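Local coordinates for protein phosphoribosylaminoimidazole-succinocarboxamide synthase (Pyrococcus horikoshii, PDB 4O82) that catalyses the ATP-dependent joining of L-aspartate to the carboxylate of a phosphoribosyl aminoimidazole, a step of de novo purine biosynthesis, at residues A[151-156]-A[174-179]. Sequence-based numbering, arbitrary orientation. Where two conformers were deposited one is given.
Sequences EIALKV and FKLEFG. With AMP (adenosine monophosphate), chain I; ADP (adenosine-5'-diphosphate), chain J.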
loop_
_atom_site.group_PDB
_atom_site.type_symbol
_atom_site.label_atom_id
_atom_site.label_comp_id
_atom_site.label_asym_id
_atom_site.label_seq_id
_atom_site.Cartn_x
_atom_site.Cartn_y
_atom_site.Cartn_z
ATOM N N GLU A 151 2.455 -13.311 7.305
ATOM C CA GLU A 151 1.649 -12.117 7.587
ATOM C C GLU A 151 2.572 -10.908 7.815
ATOM O O GLU A 151 2.349 -9.853 7.218
ATOM C CB GLU A 151 0.716 -12.345 8.784
ATOM C CG GLU A 151 -0.036 -11.120 9.300
ATOM C CD GLU A 151 -0.960 -11.436 10.482
ATOM O OE1 GLU A 151 -1.848 -10.613 10.801
ATOM O OE2 GLU A 151 -0.808 -12.510 11.102
ATOM N N ILE A 152 3.609 -11.081 8.643
ATOM C CA ILE A 152 4.599 -10.028 8.860
ATOM C C ILE A 152 5.259 -9.630 7.524
ATOM O O ILE A 152 5.375 -8.435 7.212
ATOM C CB ILE A 152 5.660 -10.430 9.921
ATOM C CG1 ILE A 152 4.986 -10.857 11.234
ATOM C CG2 ILE A 152 6.582 -9.262 10.243
ATOM C CD1 ILE A 152 5.965 -11.168 12.338
ATOM N N ALA A 153 5.657 -10.631 6.730
ATOM C CA ALA A 153 6.378 -10.371 5.484
ATOM C C ALA A 153 5.537 -9.543 4.519
ATOM O O ALA A 153 6.066 -8.643 3.863
ATOM C CB ALA A 153 6.860 -11.659 4.833
ATOM N N LEU A 154 4.239 -9.842 4.459
ATOM C CA LEU A 154 3.319 -9.137 3.602
ATOM C C LEU A 154 3.092 -7.702 4.065
ATOM O O LEU A 154 2.957 -6.797 3.243
ATOM C CB LEU A 154 1.979 -9.901 3.460
ATOM C CG LEU A 154 2.005 -11.087 2.475
ATOM C CD1 LEU A 154 0.792 -12.010 2.656
ATOM C CD2 LEU A 154 2.069 -10.596 1.025
ATOM N N LYS A 155 3.022 -7.515 5.372
ATOM C CA LYS A 155 2.910 -6.194 5.977
ATOM C C LYS A 155 4.126 -5.355 5.660
ATOM O O LYS A 155 3.994 -4.227 5.219
ATOM C CB LYS A 155 2.802 -6.294 7.490
ATOM C CG LYS A 155 1.400 -6.387 8.011
ATOM C CD LYS A 155 1.401 -6.046 9.494
ATOM N N VAL A 156 5.302 -5.941 5.874
ATOM C CA VAL A 156 6.567 -5.305 5.541
ATOM C C VAL A 156 6.620 -4.924 4.070
ATOM O O VAL A 156 7.023 -3.810 3.740
ATOM C CB VAL A 156 7.776 -6.197 5.891
ATOM C CG1 VAL A 156 9.005 -5.719 5.144
ATOM C CG2 VAL A 156 8.016 -6.197 7.397
ATOM N N PHE A 174 12.107 -8.999 -2.757
ATOM C CA PHE A 174 13.086 -8.887 -1.690
ATOM C C PHE A 174 13.071 -10.111 -0.774
ATOM O O PHE A 174 12.108 -10.866 -0.783
ATOM C CB PHE A 174 12.923 -7.566 -0.906
ATOM C CG PHE A 174 11.660 -7.460 -0.113
ATOM C CD1 PHE A 174 11.695 -7.529 1.268
ATOM C CD2 PHE A 174 10.436 -7.269 -0.739
ATOM C CE1 PHE A 174 10.527 -7.424 2.020
ATOM C CE2 PHE A 174 9.277 -7.186 0.006
ATOM C CZ PHE A 174 9.316 -7.268 1.387
ATOM N N LYS A 175 14.152 -10.303 -0.014
ATOM C CA LYS A 175 14.305 -11.456 0.876
ATOM C C LYS A 175 14.381 -10.976 2.320
ATOM O O LYS A 175 15.068 -10.031 2.612
ATOM C CB LYS A 175 15.573 -12.267 0.565
ATOM C CG LYS A 175 15.873 -13.371 1.588
ATOM C CD LYS A 175 17.338 -13.538 1.998
ATOM C CE LYS A 175 18.090 -12.260 2.338
ATOM N NZ LYS A 175 18.909 -12.417 3.562
ATOM N N LEU A 176 13.670 -11.654 3.210
ATOM C CA LEU A 176 13.732 -11.333 4.634
ATOM C C LEU A 176 14.122 -12.571 5.410
ATOM O O LEU A 176 13.985 -13.703 4.921
ATOM C CB LEU A 176 12.383 -10.817 5.150
ATOM C CG LEU A 176 11.716 -9.580 4.554
ATOM C CD1 LEU A 176 10.280 -9.499 5.060
ATOM C CD2 LEU A 176 12.509 -8.307 4.885
ATOM N N GLU A 177 14.629 -12.333 6.610
ATOM C CA GLU A 177 14.931 -13.367 7.559
ATOM C C GLU A 177 14.301 -12.970 8.894
ATOM O O GLU A 177 14.133 -11.771 9.178
ATOM C CB GLU A 177 16.451 -13.565 7.686
ATOM C CG GLU A 177 17.118 -13.748 6.319
ATOM C CD GLU A 177 18.544 -14.269 6.376
ATOM O OE1 GLU A 177 19.055 -14.616 7.469
ATOM O OE2 GLU A 177 19.159 -14.335 5.297
ATOM N N PHE A 178 13.966 -14.006 9.672
ATOM C CA PHE A 178 13.236 -13.893 10.931
ATOM C C PHE A 178 13.850 -14.794 11.991
ATOM O O PHE A 178 14.466 -15.818 11.677
ATOM C CB PHE A 178 11.764 -14.310 10.736
ATOM C CG PHE A 178 10.949 -13.345 9.906
ATOM C CD1 PHE A 178 10.303 -12.260 10.505
ATOM C CD2 PHE A 178 10.811 -13.528 8.520
ATOM C CE1 PHE A 178 9.530 -11.397 9.759
ATOM C CE2 PHE A 178 10.036 -12.644 7.762
ATOM C CZ PHE A 178 9.400 -11.576 8.388
ATOM N N GLY A 179 13.660 -14.408 13.241
ATOM C CA GLY A 179 14.048 -15.215 14.385
ATOM C C GLY A 179 13.144 -15.026 15.604
ATOM O O GLY A 179 12.192 -14.216 15.600
HETATM P P AMP I . 15.647 -14.663 -6.964
HETATM O O1P AMP I . 14.984 -15.842 -6.283
HETATM O O2P AMP I . 14.979 -14.184 -8.232
HETATM O O3P AMP I . 17.134 -14.745 -7.191
HETATM O "O5'" AMP I . 15.588 -13.517 -5.797
HETATM C "C5'" AMP I . 14.421 -12.852 -5.276
HETATM C "C4'" AMP I . 14.786 -11.694 -4.331
HETATM O "O4'" AMP I . 15.308 -12.198 -3.107
HETATM C "C3'" AMP I . 15.856 -10.719 -4.831
HETATM O "O3'" AMP I . 15.540 -9.433 -4.320
HETATM C "C2'" AMP I . 17.144 -11.153 -4.177
HETATM O "O2'" AMP I . 18.072 -10.071 -3.992
HETATM C "C1'" AMP I . 16.626 -11.707 -2.858
HETATM N N9 AMP I . 17.466 -12.823 -2.385
HETATM C C8 AMP I . 17.228 -14.130 -2.588
HETATM N N7 AMP I . 18.187 -14.890 -1.998
HETATM C C5 AMP I . 19.064 -14.067 -1.413
HETATM C C6 AMP I . 20.311 -14.205 -0.628
HETATM N N6 AMP I . 20.834 -15.427 -0.352
HETATM N N1 AMP I . 20.902 -13.059 -0.195
HETATM C C2 AMP I . 20.405 -11.839 -0.449
HETATM N N3 AMP I . 19.279 -11.648 -1.160
HETATM C C4 AMP I . 18.577 -12.697 -1.656
HETATM P PB ADP J . 25.712 -15.313 5.332
HETATM O O1B ADP J . 24.334 -15.368 4.714
HETATM O O2B ADP J . 26.809 -15.972 4.516
HETATM O O3B ADP J . 25.680 -15.633 6.799
HETATM P PA ADP J . 25.857 -12.510 6.165
HETATM O O1A ADP J . 27.073 -11.625 6.049
HETATM O O2A ADP J . 24.515 -11.997 5.708
HETATM O O3A ADP J . 26.249 -13.785 5.249
HETATM O "O5'" ADP J . 25.760 -13.016 7.689
HETATM C "C5'" ADP J . 24.666 -12.721 8.557
HETATM C "C4'" ADP J . 24.290 -13.989 9.308
HETATM O "O4'" ADP J . 23.796 -13.706 10.624
HETATM C "C3'" ADP J . 23.171 -14.723 8.603
HETATM O "O3'" ADP J . 23.393 -16.103 8.869
HETATM C "C2'" ADP J . 21.922 -14.303 9.337
HETATM O "O2'" ADP J . 20.898 -15.290 9.305
HETATM C "C1'" ADP J . 22.439 -14.134 10.745
HETATM N N9 ADP J . 21.667 -13.105 11.461
HETATM C C8 ADP J . 21.196 -11.957 10.954
HETATM N N7 ADP J . 20.546 -11.255 11.902
HETATM C C5 ADP J . 20.622 -11.962 13.050
HETATM C C6 ADP J . 20.151 -11.822 14.446
HETATM N N6 ADP J . 19.456 -10.746 14.837
HETATM N N1 ADP J . 20.428 -12.811 15.326
HETATM C C2 ADP J . 21.128 -13.910 14.981
HETATM N N3 ADP J . 21.581 -14.103 13.726
HETATM C C4 ADP J . 21.355 -13.190 12.745
#
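Ile152, Ala153 and Val156 of helix 143-165 press onto Phe174, Leu176 and Phe178 of strand 169-180, a helix-on-sheet layer of the SAICAR synthetase fold. The axes of the short helix and strand segments lie 10.4 Å apart at 138°, and no hydrogen bond crosses between them, so the two segments meet through apolar packing. The strand sends up a leucine between two rings. Ala153, whose small methyl suits the close approach, gives the middle bump its hollow: Leu176 CD1 reaches to 4.0 Å from Ala153 CA. Val156 CG1 lies 4.0 Å from Leu176 CD1, the two side chains sliding past each other in opposite directions. That branch of the valine is swung anti to its backbone N (chi1 162°), which lets it fill the notch between Leu176 and the Phe174 ring; Val156 CG1 lies 3.9 Å from Phe174 CE1. Short and beta-branched, valine can bring one methyl against both neighbours. At the other end, Ile152 CG2 comes up to the edge of the Phe178 ring, 3.7 Å from Phe178 CE1. Ile186 of the neighbouring strand 186-188 touches both of them and continues the apolar layer.

Lys175 and Glu177 leave the strand's other face, where the nucleotides bind. The bent lysine chain lies across one face of the adenine, CD above the C4-C5 bond and Lys175 CE 3.6 Å from AMP C2, and its ammonium also pairs with Asp190. A methionine in place of Lys175 would probably leave Asp190 without this cation and Glu177 with Lys122, which also pairs with OE2, but no second ammonium. Lys175 NZ meets Glu177 OE2 from the anti side, 34° out of the carboxylate plane, at 2.6 Å, while Glu177 OE1 accepts a hydrogen bond from ADP O2' at 2.7 Å.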